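Local coordinates for extracellular solute-binding protein, family 5 (Chelativorans sp., PDB 6WM6) that binds EDTA and other aminopolycarboxylates in the periplasm, probably to deliver them to an ABC transporter for uptake, at residues V377-K381 with A430-L434; R366-Y372 with D515-D520; T445-L449 with N482-F486. All coordinates share one frame; numbering follows the deposited sequence.

Contact 1: V377-K381 with A430-L434; sequences VEKAK and APLGL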
ATOM      1  N   VAL A 377     -20.145 -27.208   1.179  1.00 25.05           N
ATOM      2  CA  VAL A 377     -21.546 -26.802   1.099  1.00 25.25           C
ATOM      3  C   VAL A 377     -22.370 -27.452   2.203  1.00 26.43           C
ATOM      4  O   VAL A 377     -23.242 -26.812   2.801  1.00 25.32           O
ATOM      5  CB  VAL A 377     -22.112 -27.118  -0.297  1.00 29.79           C
ATOM      6  CG1 VAL A 377     -23.632 -26.991  -0.296  1.00 34.93           C
ATOM      7  CG2 VAL A 377     -21.503 -26.191  -1.323  1.00 36.49           C
ATOM      8  N   GLU A 378     -22.131 -28.736   2.485  1.00 26.38           N
ATOM      9  CA  GLU A 378     -22.928 -29.398   3.513  1.00 26.21           C
ATOM     10  C   GLU A 378     -22.692 -28.776   4.884  1.00 26.55           C
ATOM     11  O   GLU A 378     -23.637 -28.588   5.658  1.00 26.26           O
ATOM     12  CB  GLU A 378     -22.675 -30.903   3.506  1.00 37.95           C
ATOM     13  CG  GLU A 378     -23.229 -31.605   2.260  1.00 55.08           C
ATOM     14  CD  GLU A 378     -24.692 -31.270   1.987  1.00 66.31           C
ATOM     15  OE1 GLU A 378     -25.504 -31.320   2.937  1.00 70.58           O
ATOM     16  OE2 GLU A 378     -25.022 -30.937   0.827  1.00 66.25           O
ATOM     17  N   LYS A 379     -21.447 -28.395   5.187  1.00 25.30           N
ATOM     18  CA  LYS A 379     -21.205 -27.705   6.452  1.00 24.01           C
ATOM     19  C   LYS A 379     -21.878 -26.335   6.459  1.00 22.62           C
ATOM     20  O   LYS A 379     -22.480 -25.939   7.470  1.00 23.22           O
ATOM     21  CB  LYS A 379     -19.700 -27.586   6.708  1.00 24.00           C
ATOM     22  CG  LYS A 379     -19.356 -26.927   8.026  1.00 28.28           C
ATOM     23  CD  LYS A 379     -17.853 -26.912   8.273  1.00 40.44           C
ATOM     24  CE  LYS A 379     -17.524 -26.803   9.756  1.00 66.23           C
ATOM     25  NZ  LYS A 379     -17.980 -25.521  10.364  1.00 75.19           N
ATOM     26  N   ALA A 380     -21.778 -25.598   5.342  1.00 21.07           N
ATOM     27  CA  ALA A 380     -22.429 -24.299   5.254  1.00 20.61           C
ATOM     28  C   ALA A 380     -23.936 -24.420   5.450  1.00 23.06           C
ATOM     29  O   ALA A 380     -24.552 -23.603   6.160  1.00 20.97           O
ATOM     30  CB  ALA A 380     -22.118 -23.673   3.898  1.00 20.92           C
ATOM     31  N   LYS A 381     -24.563 -25.427   4.823  1.00 21.73           N
ATOM     32  CA  LYS A 381     -25.997 -25.629   5.010  1.00 22.44           C
ATOM     33  C   LYS A 381     -26.310 -25.938   6.465  1.00 24.07           C
ATOM     34  O   LYS A 381     -27.337 -25.494   6.986  1.00 24.78           O
ATOM     35  CB  LYS A 381     -26.489 -26.759   4.108  1.00 22.57           C
ATOM     36  CG  LYS A 381     -26.638 -26.385   2.658  1.00 26.67           C
ATOM     37  CD  LYS A 381     -27.079 -27.606   1.847  1.00 40.06           C
ATOM     38  CE  LYS A 381     -27.367 -27.269   0.395  1.00 59.21           C
ATOM     39  NZ  LYS A 381     -27.706 -28.502  -0.374  1.00 63.61           N
ATOM     40  N   ALA A 430     -24.647 -20.290  -4.664  1.00 23.75           N
ATOM     41  CA  ALA A 430     -25.948 -20.599  -5.242  1.00 24.46           C
ATOM     42  C   ALA A 430     -26.570 -21.841  -4.615  1.00 25.51           C
ATOM     43  O   ALA A 430     -27.793 -21.836  -4.392  1.00 26.37           O
ATOM     44  CB  ALA A 430     -25.825 -20.733  -6.762  1.00 26.72           C
ATOM     45  N   PRO A 431     -25.820 -22.899  -4.296  1.00 25.62           N
ATOM     46  CA  PRO A 431     -26.440 -24.066  -3.633  1.00 29.70           C
ATOM     47  C   PRO A 431     -27.018 -23.770  -2.259  1.00 27.75           C
ATOM     48  O   PRO A 431     -27.815 -24.576  -1.748  1.00 28.90           O
ATOM     49  CB  PRO A 431     -25.293 -25.081  -3.550  1.00 30.18           C
ATOM     50  CG  PRO A 431     -24.352 -24.685  -4.638  1.00 34.79           C
ATOM     51  CD  PRO A 431     -24.442 -23.183  -4.747  1.00 29.16           C
ATOM     52  N   LEU A 432     -26.639 -22.666  -1.622  1.00 25.30           N
ATOM     53  CA  LEU A 432     -27.247 -22.268  -0.362  1.00 23.20           C
ATOM     54  C   LEU A 432     -28.600 -21.598  -0.552  1.00 23.72           C
ATOM     55  O   LEU A 432     -29.246 -21.255   0.445  1.00 26.38           O
ATOM     56  CB  LEU A 432     -26.326 -21.310   0.387  1.00 23.49           C
ATOM     57  CG  LEU A 432     -24.904 -21.802   0.648  1.00 23.94           C
ATOM     58  CD1 LEU A 432     -24.135 -20.768   1.480  1.00 23.27           C
ATOM     59  CD2 LEU A 432     -24.885 -23.175   1.324  1.00 26.52           C
ATOM     60  N   GLY A 433     -29.042 -21.415  -1.794  1.00 24.31           N
ATOM     61  CA  GLY A 433     -30.271 -20.690  -2.043  1.00 23.13           C
ATOM     62  C   GLY A 433     -30.112 -19.194  -2.097  1.00 25.70           C
ATOM     63  O   GLY A 433     -31.093 -18.466  -1.935  1.00 24.49           O
ATOM     64  N   LEU A 434     -28.883 -18.705  -2.287  1.00 24.55           N
ATOM     65  CA  LEU A 434     -28.592 -17.281  -2.360  1.00 24.64           C
ATOM     66  C   LEU A 434     -28.338 -16.854  -3.795  1.00 24.09           C
ATOM     67  O   LEU A 434     -27.799 -17.608  -4.607  1.00 27.78           O
ATOM     68  CB  LEU A 434     -27.342 -16.972  -1.528  1.00 22.84           C
ATOM     69  CG  LEU A 434     -27.536 -17.189  -0.025  1.00 22.94           C
ATOM     70  CD1 LEU A 434     -26.184 -17.153   0.686  1.00 23.65           C
ATOM     71  CD2 LEU A 434     -28.452 -16.125   0.551  1.00 23.22           C
TER
HETATM   72  O   HOH W   1     -28.471 -27.091  -2.510  1.00 42.29           O
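P431 meets V377 where the 3-10 turn 430-432 lies against the first turn of helix 377-386. The pyrrolidine ring offers its CB to the CG1 methyl of V377 at 4.1 Å, and the two side chains cross at about a right angle. CG1 lies anti to the backbone N of V377 (chi1 167°), which turns this methyl to the proline. The carbonyl of P431 faces K381. Its O lies 3.5 Å from K381 CE, and a water completes the link: it accepts from K381 NZ at 2.7 Å and donates to P431 O at 2.7 Å. The lysine chain is extended beyond CG, so its aliphatic part runs beside the turn before the ammonium reaches this water. The same NZ has a long salt bridge to E378 OE2 within the helix. L432 follows, and its CD2 methyl packs on the helix. It sits 3.8 Å from A380 CB and 3.9 Å from K381 CG. A330 of helix 321-330 also touches both A380 and L432. G433 then turns the chain at positive phi and pairs by backbone with L396, just ahead of strand 436-439. No direct hydrogen bond joins the two segments. The contact thus rests on methyl and methylene packing, with one water-bridged polar link at its edge between a lysine and a main-chain carbonyl.

Contact 2: R366-Y372 with D515-D520; sequences RRGARGY and DELAMD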
ATOM      1  N   ARG A 366      -5.579 -18.897   9.578  1.00 18.18           N
ATOM      2  CA  ARG A 366      -6.695 -18.782  10.506  1.00 17.97           C
ATOM      3  C   ARG A 366      -8.037 -18.882   9.786  1.00 18.87           C
ATOM      4  O   ARG A 366      -9.033 -19.310  10.387  1.00 20.24           O
ATOM      5  CB  ARG A 366      -6.541 -17.478  11.284  1.00 17.04           C
ATOM      6  CG  ARG A 366      -5.273 -17.529  12.135  1.00 21.35           C
ATOM      7  CD  ARG A 366      -4.952 -16.269  12.986  1.00 19.06           C
ATOM      8  NE  ARG A 366      -3.747 -16.583  13.749  1.00 19.88           N
ATOM      9  CZ  ARG A 366      -2.525 -16.119  13.497  1.00 18.62           C
ATOM     10  NH1 ARG A 366      -2.319 -15.201  12.573  1.00 18.36           N
ATOM     11  NH2 ARG A 366      -1.501 -16.571  14.199  1.00 20.44           N
ATOM     12  N   ARG A 367      -8.069 -18.527   8.507  1.00 18.62           N
ATOM     13  CA  ARG A 367      -9.236 -18.721   7.647  1.00 18.97           C
ATOM     14  C   ARG A 367      -9.609 -20.198   7.551  1.00 19.11           C
ATOM     15  O   ARG A 367     -10.730 -20.602   7.889  1.00 18.35           O
ATOM     16  CB  ARG A 367      -8.866 -18.143   6.270  1.00 18.09           C
ATOM     17  CG  ARG A 367      -9.934 -18.211   5.192  1.00 17.81           C
ATOM     18  CD  ARG A 367      -9.354 -17.739   3.855  1.00 17.77           C
ATOM     19  NE  ARG A 367      -8.518 -18.742   3.221  1.00 18.28           N
ATOM     20  CZ  ARG A 367      -8.053 -18.667   1.991  1.00 18.20           C
ATOM     21  NH1 ARG A 367      -8.294 -17.609   1.251  1.00 20.07           N
ATOM     22  NH2 ARG A 367      -7.349 -19.676   1.477  1.00 19.83           N
ATOM     23  N   GLY A 368      -8.663 -21.027   7.116  1.00 19.45           N
ATOM     24  CA  GLY A 368      -8.934 -22.446   6.957  1.00 20.13           C
ATOM     25  C   GLY A 368      -9.158 -23.159   8.267  1.00 19.94           C
ATOM     26  O   GLY A 368      -9.913 -24.131   8.318  1.00 22.28           O
ATOM     27  N   ALA A 369      -8.528 -22.688   9.341  1.00 19.24           N
ATOM     28  CA  ALA A 369      -8.733 -23.289  10.650  1.00 20.03           C
ATOM     29  C   ALA A 369     -10.200 -23.238  11.060  1.00 20.05           C
ATOM     30  O   ALA A 369     -10.655 -24.061  11.857  1.00 22.77           O
ATOM     31  CB  ALA A 369      -7.886 -22.581  11.700  1.00 22.37           C
ATOM     32  N   ARG A 370     -10.955 -22.291  10.533  1.00 19.71           N
ATOM     33  CA  ARG A 370     -12.367 -22.108  10.848  1.00 19.70           C
ATOM     34  C   ARG A 370     -13.277 -22.699   9.800  1.00 19.50           C
ATOM     35  O   ARG A 370     -14.498 -22.559   9.913  1.00 21.59           O
ATOM     36  CB  ARG A 370     -12.643 -20.608  11.014  1.00 19.60           C
ATOM     37  CG  ARG A 370     -12.076 -20.088  12.324  1.00 18.92           C
ATOM     38  CD  ARG A 370     -11.803 -18.573  12.329  1.00 20.95           C
ATOM     39  NE  ARG A 370     -11.301 -18.218  13.653  1.00 20.65           N
ATOM     40  CZ  ARG A 370     -10.069 -18.467  14.088  1.00 18.35           C
ATOM     41  NH1 ARG A 370      -9.156 -18.963  13.265  1.00 21.04           N
ATOM     42  NH2 ARG A 370      -9.762 -18.189  15.346  1.00 20.28           N
ATOM     43  N   GLY A 371     -12.723 -23.374   8.802  1.00 19.19           N
ATOM     44  CA  GLY A 371     -13.495 -23.939   7.718  1.00 20.79           C
ATOM     45  C   GLY A 371     -13.830 -22.971   6.619  1.00 19.96           C
ATOM     46  O   GLY A 371     -14.489 -23.356   5.641  1.00 19.57           O
ATOM     47  N   TYR A 372     -13.415 -21.716   6.737  1.00 18.51           N
ATOM     48  CA  TYR A 372     -13.697 -20.761   5.680  1.00 18.29           C
ATOM     49  C   TYR A 372     -12.868 -21.112   4.451  1.00 18.40           C
ATOM     50  O   TYR A 372     -11.693 -21.492   4.554  1.00 19.63           O
ATOM     51  CB  TYR A 372     -13.359 -19.335   6.110  1.00 18.09           C
ATOM     52  CG  TYR A 372     -13.947 -18.828   7.415  1.00 17.53           C
ATOM     53  CD1 TYR A 372     -15.071 -19.408   8.009  1.00 18.83           C
ATOM     54  CD2 TYR A 372     -13.367 -17.745   8.055  1.00 18.40           C
ATOM     55  CE1 TYR A 372     -15.570 -18.921   9.212  1.00 17.62           C
ATOM     56  CE2 TYR A 372     -13.853 -17.255   9.238  1.00 17.70           C
ATOM     57  CZ  TYR A 372     -14.956 -17.838   9.814  1.00 18.05           C
ATOM     58  OH  TYR A 372     -15.410 -17.351  11.027  1.00 19.61           O
ATOM     59  N   ASP A 515      -5.975 -11.326  15.325  1.00 17.08           N
ATOM     60  CA  ASP A 515      -6.272 -11.989  14.063  1.00 17.62           C
ATOM     61  C   ASP A 515      -7.257 -13.128  14.277  1.00 16.97           C
ATOM     62  O   ASP A 515      -8.202 -13.306  13.489  1.00 17.86           O
ATOM     63  CB  ASP A 515      -4.965 -12.481  13.435  1.00 17.03           C
ATOM     64  CG  ASP A 515      -5.035 -12.741  11.942  1.00 19.19           C
ATOM     65  OD1 ASP A 515      -5.925 -12.219  11.222  1.00 18.90           O
ATOM     66  OD2 ASP A 515      -4.147 -13.473  11.455  1.00 18.93           O
ATOM     67  N   GLU A 516      -7.074 -13.911  15.345  1.00 17.67           N
ATOM     68  CA  GLU A 516      -8.008 -14.995  15.657  1.00 18.18           C
ATOM     69  C   GLU A 516      -9.407 -14.443  15.886  1.00 18.53           C
ATOM     70  O   GLU A 516     -10.386 -14.947  15.328  1.00 17.65           O
ATOM     71  CB  GLU A 516      -7.527 -15.762  16.902  1.00 20.03           C
ATOM     72  CG  GLU A 516      -6.132 -16.392  16.793  1.00 18.76           C
ATOM     73  CD  GLU A 516      -6.062 -17.709  16.063  1.00 25.86           C
ATOM     74  OE1 GLU A 516      -7.110 -18.289  15.741  1.00 28.42           O
ATOM     75  OE2 GLU A 516      -4.918 -18.197  15.827  1.00 28.28           O
ATOM     76  N   LEU A 517      -9.529 -13.409  16.718  1.00 16.81           N
ATOM     77  CA  LEU A 517     -10.846 -12.837  17.019  1.00 17.54           C
ATOM     78  C   LEU A 517     -11.467 -12.213  15.779  1.00 16.51           C
ATOM     79  O   LEU A 517     -12.679 -12.295  15.575  1.00 17.77           O
ATOM     80  CB  LEU A 517     -10.716 -11.812  18.136  1.00 18.52           C
ATOM     81  CG  LEU A 517     -10.310 -12.356  19.505  1.00 20.00           C
ATOM     82  CD1 LEU A 517     -10.035 -11.219  20.477  1.00 23.57           C
ATOM     83  CD2 LEU A 517     -11.371 -13.297  20.072  1.00 21.16           C
ATOM     84  N   ALA A 518     -10.676 -11.548  14.953  1.00 16.53           N
ATOM     85  CA  ALA A 518     -11.215 -10.949  13.741  1.00 17.16           C
ATOM     86  C   ALA A 518     -11.750 -12.023  12.804  1.00 16.28           C
ATOM     87  O   ALA A 518     -12.799 -11.851  12.184  1.00 17.49           O
ATOM     88  CB  ALA A 518     -10.137 -10.117  13.065  1.00 18.06           C
ATOM     89  N   MET A 519     -11.049 -13.150  12.684  1.00 16.31           N
ATOM     90  CA  MET A 519     -11.549 -14.228  11.856  1.00 17.76           C
ATOM     91  C   MET A 519     -12.777 -14.891  12.462  1.00 17.74           C
ATOM     92  O   MET A 519     -13.671 -15.299  11.706  1.00 18.58           O
ATOM     93  CB  MET A 519     -10.434 -15.223  11.597  1.00 17.88           C
ATOM     94  CG  MET A 519      -9.309 -14.620  10.755  1.00 20.06           C
ATOM     95  SD  MET A 519      -9.866 -13.786   9.232  1.00 23.57           S
ATOM     96  CE  MET A 519     -10.567 -15.217   8.510  1.00 19.09           C
ATOM     97  N   ASP A 520     -12.871 -14.971  13.789  1.00 17.12           N
ATOM     98  CA  ASP A 520     -14.079 -15.478  14.416  1.00 17.98           C
ATOM     99  C   ASP A 520     -15.304 -14.676  13.978  1.00 18.27           C
ATOM    100  O   ASP A 520     -16.408 -15.222  13.840  1.00 20.06           O
ATOM    101  CB  ASP A 520     -13.972 -15.391  15.950  1.00 17.38           C
ATOM    102  CG  ASP A 520     -13.012 -16.391  16.555  1.00 21.16           C
ATOM    103  OD1 ASP A 520     -12.628 -17.385  15.902  1.00 21.34           O
ATOM    104  OD2 ASP A 520     -12.652 -16.159  17.740  1.00 23.39           O
TER
HETATM  105  O   HOH W   2      -6.681 -20.291  14.166  1.00 25.37           O
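R366 and R370 meet D515, E516 and D520 in a salt-bridge network, which fixes the short, weakly bonded helix at about 366-369 and the Schellman motif at G371 onto helix 504-521. R370 takes D520 side-on. Its NE (2.7 Å) and NH2 (3.0 Å) both donate to D520 OD1, from the same face of the carboxylate. R370 NH2 also donates to E516 OE1 at 2.7 Å, on the anti lone pair of that oxygen. The other oxygen of E516 serves R366. R366 NE reaches E516 OE2 at 2.9 Å from above the carboxylate plane, so E516 bridges the two arginines. R366 NH1 donates to D515 OD2 at 2.8 Å, using the anti lone pair of that oxygen. M519 packs among these charges. Its CB lies over one face of the R370 guanidinium. Bends at chi2 and chi3 (-50° and -62°) bring its CE methyl to R367 CA and Y372 CD2. In the next shell, R370 NH1 donates to R366 O in the guanidinium plane, which would fix the rotation of the group. A water links R370 NH1 to E516 OE1. D515 is held by S353 and V354, and R366 NH1 also bonds G362 O. R367 turns its guanidinium to P526 O on strand 524-537. Helix 321-330 and F525 pack on Y372. One face of the Y372 ring carries R370 CB over its centre, and at the ring edge Y372 OH donates to M519 O at 2.8 Å.

Contact 3: T445-L449 with N482-F486; sequences TADYL and NYFGF
A446 sits over the ring of Y483 in a CH-pi contact between two irregular loops of this family 5 solute-binding fold. Loop 445-449 lies between strands 436-439 and 456-462 of a mixed sheet, and loop 482-486 leads into helix 489-499. The A446 CB methyl is 4.1 Å from the ring centroid and 30° off its normal, so it is displaced toward the phenol end. Its closest ring atom is Y483 CZ at 3.7 Å. The carbonyl of the same residue comes obliquely to the ring, with A446 O 3.5 Å from Y483 CE1. L449 forms the inner part of the contact. Its CD1 methyl reaches Y483 CB at 3.9 Å and F484 CE1 at 4.2 Å, so one methyl touches both aromatic residues. The side chains of L449 and Y483 cross at about a right angle. Y483 CB in turn lies over the centre of the F484 ring. H457 of strand 456-462 touches both L449 and F484, on the side of the sheet. The outer side is looser. D447 is exposed and brings OD1 only to 4.2 Å from Y483 OH, and no hydrogen bond crosses between the segments. Within loop 482-486, the N482 side chain bonds the main chain of F486. With CG anti to the backbone N (chi1 -175°), its amide folds across the turn. N482 ND2 also bonds L476 O. N482 OD1 accepts from F486 N at 3.0 Å in the carbonyl plane, and N482 ND2 donates to F486 O at 2.9 Å.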
ATOM      1  N   THR A 445     -16.361   2.009  -5.164  1.00 23.94           N
ATOM      2  CA  THR A 445     -15.101   2.044  -4.442  1.00 23.94           C
ATOM      3  C   THR A 445     -15.340   1.956  -2.939  1.00 23.48           C
ATOM      4  O   THR A 445     -16.453   2.146  -2.439  1.00 25.30           O
ATOM      5  CB  THR A 445     -14.356   3.339  -4.738  1.00 27.56           C
ATOM      6  OG1 THR A 445     -15.184   4.441  -4.347  1.00 31.29           O
ATOM      7  CG2 THR A 445     -14.015   3.446  -6.225  1.00 37.46           C
ATOM      8  N   ALA A 446     -14.271   1.624  -2.213  1.00 24.66           N
ATOM      9  CA  ALA A 446     -14.363   1.544  -0.760  1.00 23.16           C
ATOM     10  C   ALA A 446     -14.791   2.876  -0.147  1.00 22.93           C
ATOM     11  O   ALA A 446     -15.591   2.894   0.800  1.00 25.08           O
ATOM     12  CB  ALA A 446     -13.013   1.102  -0.194  1.00 26.72           C
ATOM     13  N   ASP A 447     -14.275   3.992  -0.672  1.00 24.93           N
ATOM     14  CA  ASP A 447     -14.623   5.310  -0.144  1.00 31.64           C
ATOM     15  C   ASP A 447     -16.129   5.546  -0.156  1.00 26.41           C
ATOM     16  O   ASP A 447     -16.657   6.306   0.681  1.00 27.25           O
ATOM     17  CB  ASP A 447     -13.961   6.400  -0.997  1.00 36.38           C
ATOM     18  CG  ASP A 447     -12.557   6.740  -0.539  1.00 58.85           C
ATOM     19  OD1 ASP A 447     -12.114   6.204   0.501  1.00 56.93           O
ATOM     20  OD2 ASP A 447     -11.899   7.555  -1.223  1.00 52.71           O
ATOM     21  N   TYR A 448     -16.834   4.946  -1.106  1.00 23.61           N
ATOM     22  CA  TYR A 448     -18.263   5.190  -1.282  1.00 22.17           C
ATOM     23  C   TYR A 448     -19.135   4.112  -0.631  1.00 21.91           C
ATOM     24  O   TYR A 448     -20.363   4.189  -0.734  1.00 22.51           O
ATOM     25  CB  TYR A 448     -18.592   5.319  -2.762  1.00 24.81           C
ATOM     26  CG  TYR A 448     -17.986   6.563  -3.402  1.00 33.35           C
ATOM     27  CD1 TYR A 448     -17.843   7.738  -2.675  1.00 52.51           C
ATOM     28  CD2 TYR A 448     -17.554   6.554  -4.722  1.00 50.58           C
ATOM     29  CE1 TYR A 448     -17.295   8.873  -3.241  1.00 52.53           C
ATOM     30  CE2 TYR A 448     -17.000   7.687  -5.298  1.00 59.03           C
ATOM     31  CZ  TYR A 448     -16.875   8.843  -4.549  1.00 60.49           C
ATOM     32  OH  TYR A 448     -16.330   9.976  -5.105  1.00 67.59           O
ATOM     33  N   LEU A 449     -18.548   3.142   0.065  1.00 20.32           N
ATOM     34  CA  LEU A 449     -19.361   2.157   0.767  1.00 20.20           C
ATOM     35  C   LEU A 449     -20.199   2.830   1.845  1.00 21.11           C
ATOM     36  O   LEU A 449     -19.747   3.757   2.532  1.00 22.34           O
ATOM     37  CB  LEU A 449     -18.480   1.085   1.416  1.00 22.66           C
ATOM     38  CG  LEU A 449     -17.771   0.122   0.475  1.00 19.89           C
ATOM     39  CD1 LEU A 449     -16.727  -0.689   1.238  1.00 23.71           C
ATOM     40  CD2 LEU A 449     -18.761  -0.800  -0.216  1.00 22.68           C
ATOM     41  N   ASN A 482     -12.520   0.849   8.526  1.00 21.01           N
ATOM     42  CA  ASN A 482     -13.308  -0.222   9.164  1.00 19.22           C
ATOM     43  C   ASN A 482     -14.663  -0.265   8.464  1.00 19.71           C
ATOM     44  O   ASN A 482     -15.704   0.109   9.005  1.00 22.74           O
ATOM     45  CB  ASN A 482     -13.475  -0.015  10.663  1.00 19.27           C
ATOM     46  CG  ASN A 482     -14.171  -1.173  11.356  1.00 20.50           C
ATOM     47  OD1 ASN A 482     -14.532  -2.187  10.747  1.00 20.79           O
ATOM     48  ND2 ASN A 482     -14.345  -1.036  12.659  1.00 23.62           N
ATOM     49  N   TYR A 483     -14.637  -0.738   7.219  1.00 18.36           N
ATOM     50  CA  TYR A 483     -15.834  -0.746   6.384  1.00 18.83           C
ATOM     51  C   TYR A 483     -16.831  -1.824   6.754  1.00 19.23           C
ATOM     52  O   TYR A 483     -18.012  -1.692   6.451  1.00 20.86           O
ATOM     53  CB  TYR A 483     -15.425  -0.980   4.930  1.00 19.64           C
ATOM     54  CG  TYR A 483     -14.413  -0.005   4.389  1.00 21.69           C
ATOM     55  CD1 TYR A 483     -14.737   1.333   4.268  1.00 23.58           C
ATOM     56  CD2 TYR A 483     -13.159  -0.416   3.990  1.00 23.36           C
ATOM     57  CE1 TYR A 483     -13.825   2.249   3.763  1.00 25.69           C
ATOM     58  CE2 TYR A 483     -12.232   0.498   3.484  1.00 27.14           C
ATOM     59  CZ  TYR A 483     -12.586   1.823   3.383  1.00 28.18           C
ATOM     60  OH  TYR A 483     -11.687   2.758   2.887  1.00 39.12           O
ATOM     61  N   PHE A 484     -16.376  -2.892   7.399  1.00 17.41           N
ATOM     62  CA  PHE A 484     -17.183  -4.099   7.560  1.00 16.88           C
ATOM     63  C   PHE A 484     -17.662  -4.302   8.983  1.00 20.19           C
ATOM     64  O   PHE A 484     -18.337  -5.293   9.257  1.00 21.71           O
ATOM     65  CB  PHE A 484     -16.421  -5.292   6.977  1.00 18.54           C
ATOM     66  CG  PHE A 484     -15.901  -4.971   5.597  1.00 16.91           C
ATOM     67  CD1 PHE A 484     -16.789  -4.654   4.606  1.00 17.61           C
ATOM     68  CD2 PHE A 484     -14.545  -4.891   5.342  1.00 18.29           C
ATOM     69  CE1 PHE A 484     -16.357  -4.277   3.349  1.00 18.06           C
ATOM     70  CE2 PHE A 484     -14.083  -4.537   4.075  1.00 17.94           C
ATOM     71  CZ  PHE A 484     -15.017  -4.213   3.080  1.00 17.44           C
ATOM     72  N   GLY A 485     -17.383  -3.352   9.877  1.00 19.29           N
ATOM     73  CA  GLY A 485     -18.084  -3.293  11.140  1.00 20.51           C
ATOM     74  C   GLY A 485     -17.473  -4.045  12.303  1.00 19.88           C
ATOM     75  O   GLY A 485     -18.206  -4.465  13.194  1.00 20.76           O
ATOM     76  N   PHE A 486     -16.150  -4.210  12.332  1.00 20.53           N
ATOM     77  CA  PHE A 486     -15.513  -4.760  13.525  1.00 20.06           C
ATOM     78  C   PHE A 486     -15.808  -3.832  14.691  1.00 20.14           C
ATOM     79  O   PHE A 486     -15.793  -2.602  14.558  1.00 22.12           O
ATOM     80  CB  PHE A 486     -14.009  -4.948  13.321  1.00 21.26           C
ATOM     81  CG  PHE A 486     -13.673  -6.054  12.351  1.00 18.18           C
ATOM     82  CD1 PHE A 486     -13.640  -7.375  12.760  1.00 18.15           C
ATOM     83  CD2 PHE A 486     -13.427  -5.760  11.034  1.00 21.45           C
ATOM     84  CE1 PHE A 486     -13.357  -8.390  11.862  1.00 18.50           C
ATOM     85  CE2 PHE A 486     -13.144  -6.760  10.128  1.00 21.62           C
ATOM     86  CZ  PHE A 486     -13.117  -8.081  10.554  1.00 20.00           C
TER

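Followed from the N terminus, the chain first enters contact 2 at helix 366-369, which leads straight to helix 377-386 of contact 1. Contact 1 closes at 430-434, after helix 416-429. Contact 3 then opens at 445-449 and closes at 482-486, in series with contact 1. Helix 504-521 finally returns to 366-372, so contact 2 encloses both others and no loops cross. Contacts 2 and 3 touch, with A518 O 3.5 Å from F486 CE1. Contacts 1 and 2 do not touch, but helix 321-330 packs on both. Strand 524-537 lies beside contacts 2 and 3. Contact 1 is farthest out, its centre about 35 Å from that of the chain.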